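Local atomic coordinates of DNA polymerase III beta subunit (Streptococcus pyogenes, PDB entry 2AVT), a protein that probably encircles DNA as a ring-shaped dimer, the sliding clamp that tethers the replicative DNA polymerase to its template. Residues Ile167-His172 with Ala197-Val202; Leu137-Leu142 with Glu220-Phe225; Gly288-Glu293 with Ala301-Pro306; Ser323-Ser328 with Leu351-Pro356. One frame throughout, in Å; residues are numbered along the deposited sequence.

Contact 1. Residues Ile167-His172 with Ala197-Val202; sequences IVLSNH and ADFMVV. Unlike the reference sequence in segment 197-202: F199 (reference Leu).
Strands 164-170 and 199-204 pair antiparallel at the end of a sheet as it runs within this chain, in the central domain of the clamp, I167 facing V201, V168 facing M200 and L169 facing F199. I167 N bonds to V201 O at 2.9 Å and V201 N to I167 O at 3.0 Å. The bond from L169 N to F199 O is 2.8 Å long, whereas the return bond from F199 N is weak. On the face of I167, L169 and F199, L169 N sits 3.8 Å above the F199 ring plane, over its centre, and I167 CG2 meets the ring edge in plane. The ring is modelled too close to L169 CB, so its fine placement there is doubtful. F199 CG lies between the backbone N and the carbonyl carbon (chi1 70°), which starts the side chain toward 167-170. F175 of the adjoining strand packs against the same cluster, and F226 meets the F199 ring. On the other face V168 and M200 run side by side, and V168 CG2 presses tightly on M200 CG at 3.4 Å. Past the last bridge the chain turns, and D198 OD1 accepts H172 N at 2.8 Å on its syn side, 26° out of the carboxylate plane, while D198 OD2 lies 3.6 Å above the centre of the H172 imidazole, the two planes only 21° apart.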
loop_
_atom_site.group_PDB
_atom_site.type_symbol
_atom_site.label_atom_id
_atom_site.label_comp_id
_atom_site.label_asym_id
_atom_site.label_seq_id
_atom_site.Cartn_x
_atom_site.Cartn_y
_atom_site.Cartn_z
ATOM N N ILE A 167 9.264 20.915 -23.488
ATOM C CA ILE A 167 9.966 20.107 -24.490
ATOM C C ILE A 167 10.045 20.945 -25.762
ATOM O O ILE A 167 9.015 21.371 -26.286
ATOM C CB ILE A 167 9.201 18.803 -24.829
ATOM C CG1 ILE A 167 8.881 18.020 -23.555
ATOM C CG2 ILE A 167 10.043 17.940 -25.748
ATOM C CD1 ILE A 167 10.091 17.511 -22.830
ATOM N N VAL A 168 11.262 21.174 -26.256
ATOM C CA VAL A 168 11.454 21.991 -27.456
ATOM C C VAL A 168 12.440 21.414 -28.472
ATOM O O VAL A 168 13.505 20.923 -28.105
ATOM C CB VAL A 168 11.981 23.405 -27.097
ATOM C CG1 VAL A 168 12.082 24.258 -28.354
ATOM C CG2 VAL A 168 11.082 24.056 -26.088
ATOM N N LEU A 169 12.076 21.475 -29.748
ATOM C CA LEU A 169 12.963 21.007 -30.809
ATOM C C LEU A 169 13.334 22.236 -31.635
ATOM O O LEU A 169 12.472 22.839 -32.275
ATOM C CB LEU A 169 12.275 19.980 -31.707
ATOM C CG LEU A 169 13.203 19.467 -32.819
ATOM C CD1 LEU A 169 14.393 18.762 -32.179
ATOM C CD2 LEU A 169 12.457 18.525 -33.753
ATOM N N SER A 170 14.611 22.604 -31.605
ATOM C CA SER A 170 15.104 23.771 -32.335
ATOM C C SER A 170 16.071 23.396 -33.466
ATOM O O SER A 170 16.773 22.389 -33.392
ATOM C CB SER A 170 15.798 24.727 -31.365
ATOM O OG SER A 170 16.860 24.078 -30.683
ATOM N N ASN A 171 16.104 24.228 -34.502
ATOM C CA ASN A 171 16.966 24.002 -35.658
ATOM C C ASN A 171 16.743 22.605 -36.234
ATOM O O ASN A 171 17.675 21.968 -36.728
ATOM C CB ASN A 171 18.438 24.178 -35.277
ATOM C CG ASN A 171 18.701 25.485 -34.557
ATOM O OD1 ASN A 171 18.334 26.563 -35.035
ATOM N ND2 ASN A 171 19.346 25.398 -33.397
ATOM N N HIS A 172 15.501 22.138 -36.145
ATOM C CA HIS A 172 15.101 20.834 -36.665
ATOM C C HIS A 172 15.892 19.650 -36.121
ATOM O O HIS A 172 15.762 18.542 -36.638
ATOM C CB HIS A 172 15.218 20.819 -38.193
ATOM C CG HIS A 172 14.334 21.808 -38.887
ATOM N ND1 HIS A 172 12.963 21.678 -38.937
ATOM C CD2 HIS A 172 14.629 22.936 -39.578
ATOM C CE1 HIS A 172 12.452 22.681 -39.630
ATOM N NE2 HIS A 172 13.442 23.457 -40.029
ATOM N N ALA A 197 10.569 18.441 -37.985
ATOM C CA ALA A 197 9.901 19.727 -37.793
ATOM C C ALA A 197 10.076 20.251 -36.367
ATOM O O ALA A 197 10.053 19.481 -35.407
ATOM C CB ALA A 197 8.418 19.596 -38.126
ATOM N N ASP A 198 10.261 21.561 -36.231
ATOM C CA ASP A 198 10.433 22.169 -34.917
ATOM C C ASP A 198 9.128 22.103 -34.120
ATOM O O ASP A 198 8.047 21.990 -34.692
ATOM C CB ASP A 198 10.877 23.632 -35.045
ATOM C CG ASP A 198 12.310 23.776 -35.540
ATOM O OD1 ASP A 198 13.210 23.127 -34.969
ATOM O OD2 ASP A 198 12.538 24.553 -36.492
ATOM N N PHE A 199 9.245 22.177 -32.795
ATOM C CA PHE A 199 8.088 22.124 -31.907
ATOM C C PHE A 199 8.489 22.738 -30.578
ATOM O O PHE A 199 9.675 22.812 -30.252
ATOM C CB PHE A 199 7.566 20.691 -31.792
ATOM C CG PHE A 199 8.478 19.774 -31.031
ATOM C CD1 PHE A 199 8.351 19.626 -29.662
ATOM C CD2 PHE A 199 9.471 19.054 -31.697
ATOM C CE1 PHE A 199 9.190 18.782 -28.962
ATOM C CE2 PHE A 199 10.310 18.210 -30.998
ATOM C CZ PHE A 199 10.170 18.074 -29.630
ATOM N N MET A 200 7.497 23.176 -29.808
ATOM C CA MET A 200 7.746 23.767 -28.500
ATOM C C MET A 200 6.478 23.693 -27.666
ATOM O O MET A 200 5.551 24.475 -27.866
ATOM C CB MET A 200 8.176 25.226 -28.635
ATOM C CG MET A 200 8.448 25.868 -27.297
ATOM S SD MET A 200 8.970 27.564 -27.455
ATOM C CE MET A 200 7.385 28.418 -27.304
ATOM N N VAL A 201 6.442 22.758 -26.726
ATOM C CA VAL A 201 5.263 22.578 -25.893
ATOM C C VAL A 201 5.603 22.376 -24.431
ATOM O O VAL A 201 6.770 22.268 -24.047
ATOM C CB VAL A 201 4.439 21.356 -26.363
ATOM C CG1 VAL A 201 3.956 21.563 -27.779
ATOM C CG2 VAL A 201 5.289 20.096 -26.278
ATOM N N VAL A 202 4.559 22.333 -23.615
ATOM C CA VAL A 202 4.695 22.117 -22.188
ATOM C C VAL A 202 3.678 21.025 -21.886
ATOM O O VAL A 202 2.486 21.189 -22.146
ATOM C CB VAL A 202 4.362 23.390 -21.387
ATOM C CG1 VAL A 202 4.510 23.118 -19.899
ATOM C CG2 VAL A 202 5.289 24.530 -21.814
#

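Contact 2. Residues Leu137-Leu142 with Glu220-Phe225; sequences LKTKLL and ETVEVF
L137 and V222 form an antiparallel hydrogen-bonded pair, L137 N to V222 O at 3.1 Å and V222 N to L137 O at 3.0 Å, and the adjoining K138 and T221 form a non-hydrogen-bonded pair just where strand 135-138 gives way to helix 139-149 in the central domain of the clamp. K138 takes the N-cap position. One residue on, T139 N donates to E220 O at 2.8 Å, which carries the strand pairing into the first turn of the helix. A water that accepts K140 N is modelled unusually close to E220 O, so a bridge from this carbonyl to the next amide is less certain. The T139 hydroxyl leans over the same peptide but bonds to I219 O. Among the side chains, T221 spans the junction: T221 CB rests 3.2 Å from L137 O, and T221 CG2 lies against K138 CA at 3.7 Å. The aliphatic part of K138 crosses T221 obliquely. On the inner side L142 CD2 meets V222 CG2 at 3.9 Å, the two side chains crossing at about a right angle. The chi1 of V222, -71°, brings CG1 beside its own backbone N, where it approaches T139 OG1. Farther along, L137 CD1 touches V224 CG2 more loosely, at 4.2 Å. Strand 135-138 ends the order of its sheet within the chain, beside 221-226, with 230-234 on the other flank of 221-226; F233 of that strand packs on L142, while L141 of helix 139-149 turns to R188 and I190 of strand 184-191.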
loop_
_atom_site.group_PDB
_atom_site.type_symbol
_atom_site.label_atom_id
_atom_site.label_comp_id
_atom_site.label_asym_id
_atom_site.label_seq_id
_atom_site.Cartn_x
_atom_site.Cartn_y
_atom_site.Cartn_z
ATOM N N LEU A 137 10.470 8.345 -31.906
ATOM C CA LEU A 137 11.370 8.278 -30.758
ATOM C C LEU A 137 11.353 6.898 -30.124
ATOM O O LEU A 137 10.316 6.239 -30.074
ATOM C CB LEU A 137 10.975 9.310 -29.698
ATOM C CG LEU A 137 11.024 10.784 -30.099
ATOM C CD1 LEU A 137 10.571 11.651 -28.931
ATOM C CD2 LEU A 137 12.443 11.148 -30.518
ATOM N N LYS A 138 12.507 6.457 -29.637
ATOM C CA LYS A 138 12.580 5.166 -28.985
ATOM C C LYS A 138 11.903 5.299 -27.632
ATOM O O LYS A 138 12.025 6.323 -26.959
ATOM C CB LYS A 138 14.034 4.727 -28.803
ATOM C CG LYS A 138 14.752 4.445 -30.121
ATOM C CD LYS A 138 16.011 3.626 -29.896
ATOM C CE LYS A 138 16.704 3.286 -31.211
ATOM N NZ LYS A 138 17.894 2.416 -30.983
ATOM N N THR A 139 11.179 4.259 -27.245
ATOM C CA THR A 139 10.458 4.248 -25.985
ATOM C C THR A 139 11.375 4.384 -24.785
ATOM O O THR A 139 11.109 5.179 -23.880
ATOM C CB THR A 139 9.643 2.958 -25.854
ATOM O OG1 THR A 139 8.691 2.907 -26.920
ATOM C CG2 THR A 139 8.915 2.908 -24.524
ATOM N N LYS A 140 12.456 3.615 -24.764
ATOM C CA LYS A 140 13.364 3.691 -23.635
ATOM C C LYS A 140 14.010 5.068 -23.506
ATOM O O LYS A 140 14.346 5.496 -22.400
ATOM C CB LYS A 140 14.432 2.599 -23.727
ATOM C CG LYS A 140 13.890 1.204 -23.416
ATOM C CD LYS A 140 15.004 0.249 -22.991
ATOM C CE LYS A 140 14.451 -1.066 -22.455
ATOM N NZ LYS A 140 13.696 -1.804 -23.503
ATOM N N LEU A 141 14.179 5.767 -24.626
ATOM C CA LEU A 141 14.770 7.104 -24.575
ATOM C C LEU A 141 13.762 8.081 -23.970
ATOM O O LEU A 141 14.104 8.896 -23.116
ATOM C CB LEU A 141 15.157 7.590 -25.971
ATOM C CG LEU A 141 15.533 9.078 -26.040
ATOM C CD1 LEU A 141 16.711 9.368 -25.115
ATOM C CD2 LEU A 141 15.884 9.451 -27.469
ATOM N N LEU A 142 12.520 7.987 -24.424
ATOM C CA LEU A 142 11.465 8.861 -23.941
ATOM C C LEU A 142 11.264 8.648 -22.441
ATOM O O LEU A 142 11.151 9.607 -21.679
ATOM C CB LEU A 142 10.177 8.572 -24.714
ATOM C CG LEU A 142 9.156 9.697 -24.869
ATOM C CD1 LEU A 142 9.851 11.016 -25.188
ATOM C CD2 LEU A 142 8.185 9.317 -25.975
ATOM N N GLU A 220 9.363 -1.063 -28.790
ATOM C CA GLU A 220 10.597 -0.387 -29.190
ATOM C C GLU A 220 10.501 1.135 -29.368
ATOM O O GLU A 220 11.287 1.885 -28.782
ATOM C CB GLU A 220 11.122 -1.025 -30.480
ATOM C CG GLU A 220 12.622 -1.277 -30.499
ATOM C CD GLU A 220 13.056 -2.330 -29.489
ATOM O OE1 GLU A 220 12.461 -3.430 -29.485
ATOM O OE2 GLU A 220 13.996 -2.063 -28.707
ATOM N N THR A 221 9.554 1.594 -30.182
ATOM C CA THR A 221 9.402 3.028 -30.419
ATOM C C THR A 221 7.951 3.469 -30.537
ATOM O O THR A 221 7.041 2.650 -30.639
ATOM C CB THR A 221 10.078 3.459 -31.729
ATOM O OG1 THR A 221 9.374 2.870 -32.827
ATOM C CG2 THR A 221 11.530 3.018 -31.768
ATOM N N VAL A 222 7.753 4.782 -30.536
ATOM C CA VAL A 222 6.431 5.363 -30.689
ATOM C C VAL A 222 6.522 6.534 -31.658
ATOM O O VAL A 222 7.589 7.122 -31.847
ATOM C CB VAL A 222 5.862 5.898 -29.349
ATOM C CG1 VAL A 222 5.511 4.751 -28.428
ATOM C CG2 VAL A 222 6.869 6.827 -28.685
ATOM N N GLU A 223 5.396 6.853 -32.281
ATOM C CA GLU A 223 5.307 7.974 -33.195
ATOM C C GLU A 223 4.678 9.106 -32.390
ATOM O O GLU A 223 3.697 8.890 -31.681
ATOM C CB GLU A 223 4.405 7.625 -34.373
ATOM C CG GLU A 223 4.914 6.496 -35.237
ATOM C CD GLU A 223 3.975 6.194 -36.384
ATOM O OE1 GLU A 223 2.810 5.817 -36.118
ATOM O OE2 GLU A 223 4.398 6.336 -37.549
ATOM N N VAL A 224 5.238 10.306 -32.494
ATOM C CA VAL A 224 4.722 11.457 -31.760
ATOM C C VAL A 224 4.147 12.493 -32.728
ATOM O O VAL A 224 4.834 12.938 -33.648
ATOM C CB VAL A 224 5.843 12.128 -30.919
ATOM C CG1 VAL A 224 5.248 13.195 -30.010
ATOM C CG2 VAL A 224 6.574 11.091 -30.093
ATOM N N PHE A 225 2.883 12.864 -32.525
ATOM C CA PHE A 225 2.222 13.852 -33.372
ATOM C C PHE A 225 1.816 15.058 -32.533
ATOM O O PHE A 225 1.445 14.913 -31.365
ATOM C CB PHE A 225 0.978 13.258 -34.033
ATOM C CG PHE A 225 1.252 12.036 -34.853
ATOM C CD1 PHE A 225 1.604 12.146 -36.185
ATOM C CD2 PHE A 225 1.176 10.773 -34.286
ATOM C CE1 PHE A 225 1.875 11.020 -36.938
ATOM C CE2 PHE A 225 1.443 9.650 -35.031
ATOM C CZ PHE A 225 1.795 9.768 -36.360
HETATM O O HOH W 1 12.856 1.534 -26.924
#

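Contact 3. Residues Gly288-Glu293 with Ala301-Pro306; sequences GTVKLE and AHVNSP
K291 and H302 are the hydrogen-bonded pair of a beta hairpin made by strands 290-295 and 298-305 in the C-terminal domain. The backbone bonds are uneven: K291 N reaches H302 O at 2.8 Å, but H302 N to K291 O is weak, being poorly aligned at the hydrogen. CA-H...O contacts lie beside both, V290 CA toward H302 O and A301 CA toward K291 O. The short segments diverge from strict antiparallel, the N-to-C directions of their axes 148° apart, in keeping with a twisted hairpin. Apolar contacts gather on the face of V290, A301 and V303. V290 CG2 reaches V303 CG2 at 3.8 Å, the side chains crossing at about a right angle, and A301 CB more loosely. V290 CG2 is directed across by lying anti to the backbone N, while CG1 (chi1 64°) takes the position between N and the carbonyl carbon. Helix 268-282 covers this face, A278 touching both valines and I281 touching V303. On the other face K291 CB and H302 CB make a further apolar contact, 4.1 Å apart at the base of the pair. Polar contacts occupy that face of K291, E293 and H302. The extended K291 chain brings NZ to 3.6 Å from E293 OE2, a long salt bridge within one strand. The imidazole NE2 of H302 is hydrogen-bonded to S300 OG. The E293 and H302 side chains cross at about a right angle, their flat groups 36° apart, and E293 OE2 lies 3.0 Å from H302 CD2.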
loop_
_atom_site.group_PDB
_atom_site.type_symbol
_atom_site.label_atom_id
_atom_site.label_comp_id
_atom_site.label_asym_id
_atom_site.label_seq_id
_atom_site.Cartn_x
_atom_site.Cartn_y
_atom_site.Cartn_z
ATOM N N GLY A 288 13.640 23.635 6.801
ATOM C CA GLY A 288 14.891 23.105 7.316
ATOM C C GLY A 288 15.897 22.900 6.201
ATOM O O GLY A 288 15.524 22.599 5.067
ATOM N N THR A 289 17.177 23.054 6.517
ATOM C CA THR A 289 18.216 22.893 5.511
ATOM C C THR A 289 19.405 22.093 6.018
ATOM O O THR A 289 19.552 21.856 7.217
ATOM C CB THR A 289 18.748 24.256 5.046
ATOM O OG1 THR A 289 19.403 24.906 6.144
ATOM C CG2 THR A 289 17.612 25.132 4.554
ATOM N N VAL A 290 20.245 21.669 5.084
ATOM C CA VAL A 290 21.453 20.929 5.421
ATOM C C VAL A 290 22.601 21.878 5.101
ATOM O O VAL A 290 22.479 22.730 4.220
ATOM C CB VAL A 290 21.592 19.639 4.580
ATOM C CG1 VAL A 290 21.751 19.988 3.111
ATOM C CG2 VAL A 290 22.768 18.820 5.077
ATOM N N LYS A 291 23.707 21.737 5.821
ATOM C CA LYS A 291 24.869 22.598 5.629
ATOM C C LYS A 291 26.057 21.794 5.129
ATOM O O LYS A 291 26.565 20.918 5.827
ATOM C CB LYS A 291 25.219 23.281 6.949
ATOM C CG LYS A 291 26.390 24.243 6.902
ATOM C CD LYS A 291 26.579 24.869 8.277
ATOM C CE LYS A 291 27.730 25.853 8.314
ATOM N NZ LYS A 291 27.892 26.423 9.684
ATOM N N LEU A 292 26.504 22.097 3.917
ATOM C CA LEU A 292 27.629 21.386 3.335
ATOM C C LEU A 292 28.904 22.205 3.504
ATOM O O LEU A 292 28.994 23.332 3.019
ATOM C CB LEU A 292 27.357 21.123 1.852
ATOM C CG LEU A 292 28.114 19.975 1.180
ATOM C CD1 LEU A 292 27.859 18.683 1.932
ATOM C CD2 LEU A 292 27.655 19.844 -0.266
ATOM N N GLU A 293 29.878 21.631 4.206
ATOM C CA GLU A 293 31.157 22.292 4.449
ATOM C C GLU A 293 32.268 21.626 3.649
ATOM O O GLU A 293 32.707 20.518 3.963
ATOM C CB GLU A 293 31.488 22.267 5.944
ATOM C CG GLU A 293 30.767 23.349 6.746
ATOM C CD GLU A 293 30.803 23.113 8.246
ATOM O OE1 GLU A 293 31.836 22.632 8.758
ATOM O OE2 GLU A 293 29.793 23.420 8.918
ATOM N N ALA A 301 28.440 17.063 6.251
ATOM C CA ALA A 301 27.058 17.526 6.244
ATOM C C ALA A 301 26.646 17.853 7.674
ATOM O O ALA A 301 27.038 17.170 8.616
ATOM C CB ALA A 301 26.143 16.452 5.669
ATOM N N HIS A 302 25.844 18.899 7.833
ATOM C CA HIS A 302 25.421 19.313 9.156
ATOM C C HIS A 302 23.984 19.813 9.185
ATOM O O HIS A 302 23.537 20.542 8.298
ATOM C CB HIS A 302 26.349 20.417 9.667
ATOM C CG HIS A 302 27.802 20.094 9.520
ATOM N ND1 HIS A 302 28.425 19.107 10.254
ATOM C CD2 HIS A 302 28.747 20.600 8.694
ATOM C CE1 HIS A 302 29.690 19.020 9.884
ATOM N NE2 HIS A 302 29.911 19.915 8.939
ATOM N N VAL A 303 23.264 19.405 10.221
ATOM C CA VAL A 303 21.885 19.823 10.409
ATOM C C VAL A 303 21.708 20.037 11.899
ATOM O O VAL A 303 22.245 19.279 12.709
ATOM C CB VAL A 303 20.886 18.748 9.936
ATOM C CG1 VAL A 303 19.462 19.207 10.210
ATOM C CG2 VAL A 303 21.071 18.485 8.452
ATOM N N ASN A 304 20.970 21.073 12.272
ATOM C CA ASN A 304 20.760 21.329 13.686
ATOM C C ASN A 304 19.338 21.768 13.972
ATOM O O ASN A 304 18.974 22.917 13.726
ATOM C CB ASN A 304 21.732 22.396 14.185
ATOM C CG ASN A 304 21.841 22.414 15.695
ATOM O OD1 ASN A 304 20.830 22.459 16.400
ATOM N ND2 ASN A 304 23.069 22.375 16.204
ATOM N N SER A 305 18.533 20.843 14.484
ATOM C CA SER A 305 17.150 21.145 14.821
ATOM C C SER A 305 17.060 21.354 16.327
ATOM O O SER A 305 17.249 20.420 17.109
ATOM C CB SER A 305 16.225 20.004 14.395
ATOM O OG SER A 305 16.147 19.906 12.982
ATOM N N PRO A 306 16.789 22.595 16.748
ATOM C CA PRO A 306 16.666 22.990 18.153
ATOM C C PRO A 306 15.821 22.059 19.030
ATOM O O PRO A 306 16.058 21.958 20.234
ATOM C CB PRO A 306 16.086 24.397 18.052
ATOM C CG PRO A 306 16.778 24.926 16.831
ATOM C CD PRO A 306 16.645 23.768 15.863
#

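Contact 4. Residues Ser323-Ser328 with Leu351-Pro356; sequences SDLTIS and LSPVRP
P353, at the second position of a tight turn, is packed against strand 325-329, and its backbone carbonyl is joined to that strand through a water. The water donates to P353 O at 2.6 Å and accepts S328 N at 3.1 Å, so it links the turn and the strand where direct backbone bonds between the segments are absent. The closest carbon contact is made by L325, whose CD1 presses on P353 CG at 3.5 Å, tighter than usual, with P353 CD beside it. L325 CG stands anti to the backbone N (chi1 -180°), and the two branches part from there: CD1 goes to the pyrrolidine ring, CD2 to L351 O at 3.6 Å. The loop between strands 345-350 and 357-361 of the C-terminal domain is thus laid along a strand that ends its sheet within this chain. The loop contains a type I turn from S352 to R355, closed by R355 N to S352 O, and S352 OG accepts V354 N at 3.2 Å, an ST turn that braces the same bend. F350, just before the loop, packs on both L325 and I327. I327 meets chiefly the carbonyl oxygens of the turn: its CG1 lies 3.6 Å from P353 O, and its CD1 comes to S352 O at 4.0 Å. P353 CB, for its part, rests 3.7 Å from T326 O.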
loop_
_atom_site.group_PDB
_atom_site.type_symbol
_atom_site.label_atom_id
_atom_site.label_comp_id
_atom_site.label_asym_id
_atom_site.label_seq_id
_atom_site.Cartn_x
_atom_site.Cartn_y
_atom_site.Cartn_z
ATOM N N SER A 323 38.109 25.933 -4.732
ATOM C CA SER A 323 38.176 26.535 -3.408
ATOM C C SER A 323 37.211 25.933 -2.393
ATOM O O SER A 323 36.237 25.262 -2.748
ATOM C CB SER A 323 37.913 28.036 -3.515
ATOM O OG SER A 323 36.646 28.279 -4.102
ATOM N N ASP A 324 37.502 26.183 -1.121
ATOM C CA ASP A 324 36.670 25.704 -0.030
ATOM C C ASP A 324 35.328 26.417 -0.126
ATOM O O ASP A 324 35.227 27.487 -0.729
ATOM C CB ASP A 324 37.338 26.020 1.308
ATOM C CG ASP A 324 38.609 25.226 1.524
ATOM O OD1 ASP A 324 39.312 24.948 0.529
ATOM O OD2 ASP A 324 38.915 24.886 2.688
ATOM N N LEU A 325 34.297 25.826 0.469
ATOM C CA LEU A 325 32.969 26.422 0.420
ATOM C C LEU A 325 32.009 25.808 1.430
ATOM O O LEU A 325 32.104 24.628 1.771
ATOM C CB LEU A 325 32.379 26.274 -0.987
ATOM C CG LEU A 325 30.982 26.860 -1.208
ATOM C CD1 LEU A 325 31.037 28.373 -1.071
ATOM C CD2 LEU A 325 30.470 26.477 -2.582
ATOM N N THR A 326 31.086 26.630 1.908
ATOM C CA THR A 326 30.068 26.196 2.848
ATOM C C THR A 326 28.767 26.608 2.195
ATOM O O THR A 326 28.581 27.782 1.883
ATOM C CB THR A 326 30.187 26.918 4.195
ATOM O OG1 THR A 326 31.418 26.552 4.830
ATOM C CG2 THR A 326 29.010 26.548 5.097
ATOM N N ILE A 327 27.875 25.653 1.957
ATOM C CA ILE A 327 26.607 25.993 1.328
ATOM C C ILE A 327 25.423 25.278 1.989
ATOM O O ILE A 327 25.550 24.159 2.491
ATOM C CB ILE A 327 26.656 25.705 -0.204
ATOM C CG1 ILE A 327 25.416 26.285 -0.886
ATOM C CG2 ILE A 327 26.777 24.219 -0.456
ATOM C CD1 ILE A 327 25.517 26.354 -2.399
ATOM N N SER A 328 24.280 25.955 2.008
ATOM C CA SER A 328 23.068 25.418 2.620
ATOM C C SER A 328 21.945 25.325 1.600
ATOM O O SER A 328 21.701 26.263 0.844
ATOM C CB SER A 328 22.625 26.313 3.784
ATOM O OG SER A 328 23.534 26.234 4.867
ATOM N N LEU A 351 29.331 27.464 -7.195
ATOM C CA LEU A 351 29.827 28.817 -7.392
ATOM C C LEU A 351 29.908 29.402 -5.984
ATOM O O LEU A 351 30.739 28.968 -5.181
ATOM C CB LEU A 351 28.874 29.652 -8.247
ATOM C CG LEU A 351 29.161 29.601 -9.749
ATOM C CD1 LEU A 351 28.308 30.627 -10.483
ATOM C CD2 LEU A 351 30.640 29.893 -9.977
ATOM N N SER A 352 29.035 30.360 -5.678
ATOM C CA SER A 352 29.024 30.994 -4.357
ATOM C C SER A 352 27.943 30.387 -3.463
ATOM O O SER A 352 27.053 29.679 -3.935
ATOM C CB SER A 352 28.768 32.499 -4.488
ATOM O OG SER A 352 27.377 32.783 -4.498
ATOM N N PRO A 353 28.006 30.666 -2.152
ATOM C CA PRO A 353 27.024 30.142 -1.201
ATOM C C PRO A 353 25.582 30.464 -1.585
ATOM O O PRO A 353 24.664 29.743 -1.208
ATOM C CB PRO A 353 27.431 30.808 0.112
ATOM C CG PRO A 353 28.918 30.927 -0.029
ATOM C CD PRO A 353 29.065 31.415 -1.453
ATOM N N VAL A 354 25.386 31.541 -2.340
ATOM C CA VAL A 354 24.046 31.950 -2.748
ATOM C C VAL A 354 23.757 31.730 -4.237
ATOM O O VAL A 354 22.805 32.286 -4.784
ATOM C CB VAL A 354 23.803 33.443 -2.396
ATOM C CG1 VAL A 354 22.366 33.830 -2.699
ATOM C CG2 VAL A 354 24.104 33.685 -0.928
ATOM N N ARG A 355 24.571 30.920 -4.901
ATOM C CA ARG A 355 24.336 30.657 -6.316
ATOM C C ARG A 355 23.938 29.206 -6.546
ATOM O O ARG A 355 24.355 28.304 -5.818
ATOM C CB ARG A 355 25.581 30.983 -7.152
ATOM C CG ARG A 355 25.957 32.461 -7.174
ATOM C CD ARG A 355 24.736 33.339 -7.417
ATOM N NE ARG A 355 25.092 34.752 -7.521
ATOM C CZ ARG A 355 25.636 35.309 -8.600
ATOM N NH1 ARG A 355 25.886 34.573 -9.676
ATOM N NH2 ARG A 355 25.941 36.600 -8.602
ATOM N N PRO A 356 23.099 28.966 -7.554
ATOM C CA PRO A 356 22.663 27.603 -7.855
ATOM C C PRO A 356 23.847 26.709 -8.204
ATOM O O PRO A 356 24.732 27.116 -8.960
ATOM C CB PRO A 356 21.726 27.802 -9.038
ATOM C CG PRO A 356 21.126 29.144 -8.752
ATOM C CD PRO A 356 22.324 29.952 -8.325
HETATM O O HOH W 2 24.046 28.954 1.198
#

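In the fold
Along the chain contact 2 spans contact 1, since 167-172 and 197-202 both fall between its two segments; contacts 3 and 4 follow in series. The first pair belongs to the central domain, with centres 16 Å apart and nearest atoms about 6 Å apart, on two different sheets. The second pair lies in the C-terminal domain, with centres 14 Å apart, and touches directly: strands 290-295 and 325-329 are neighbours in one sheet, and L292 N probably bonds to I327 O. Between the pairs centres lie 34 to 42 Å apart. The nine-stranded sheet carrying contact 1 runs on into C-terminal strands, so the two domains share a continuous sheet, as in other sliding clamps.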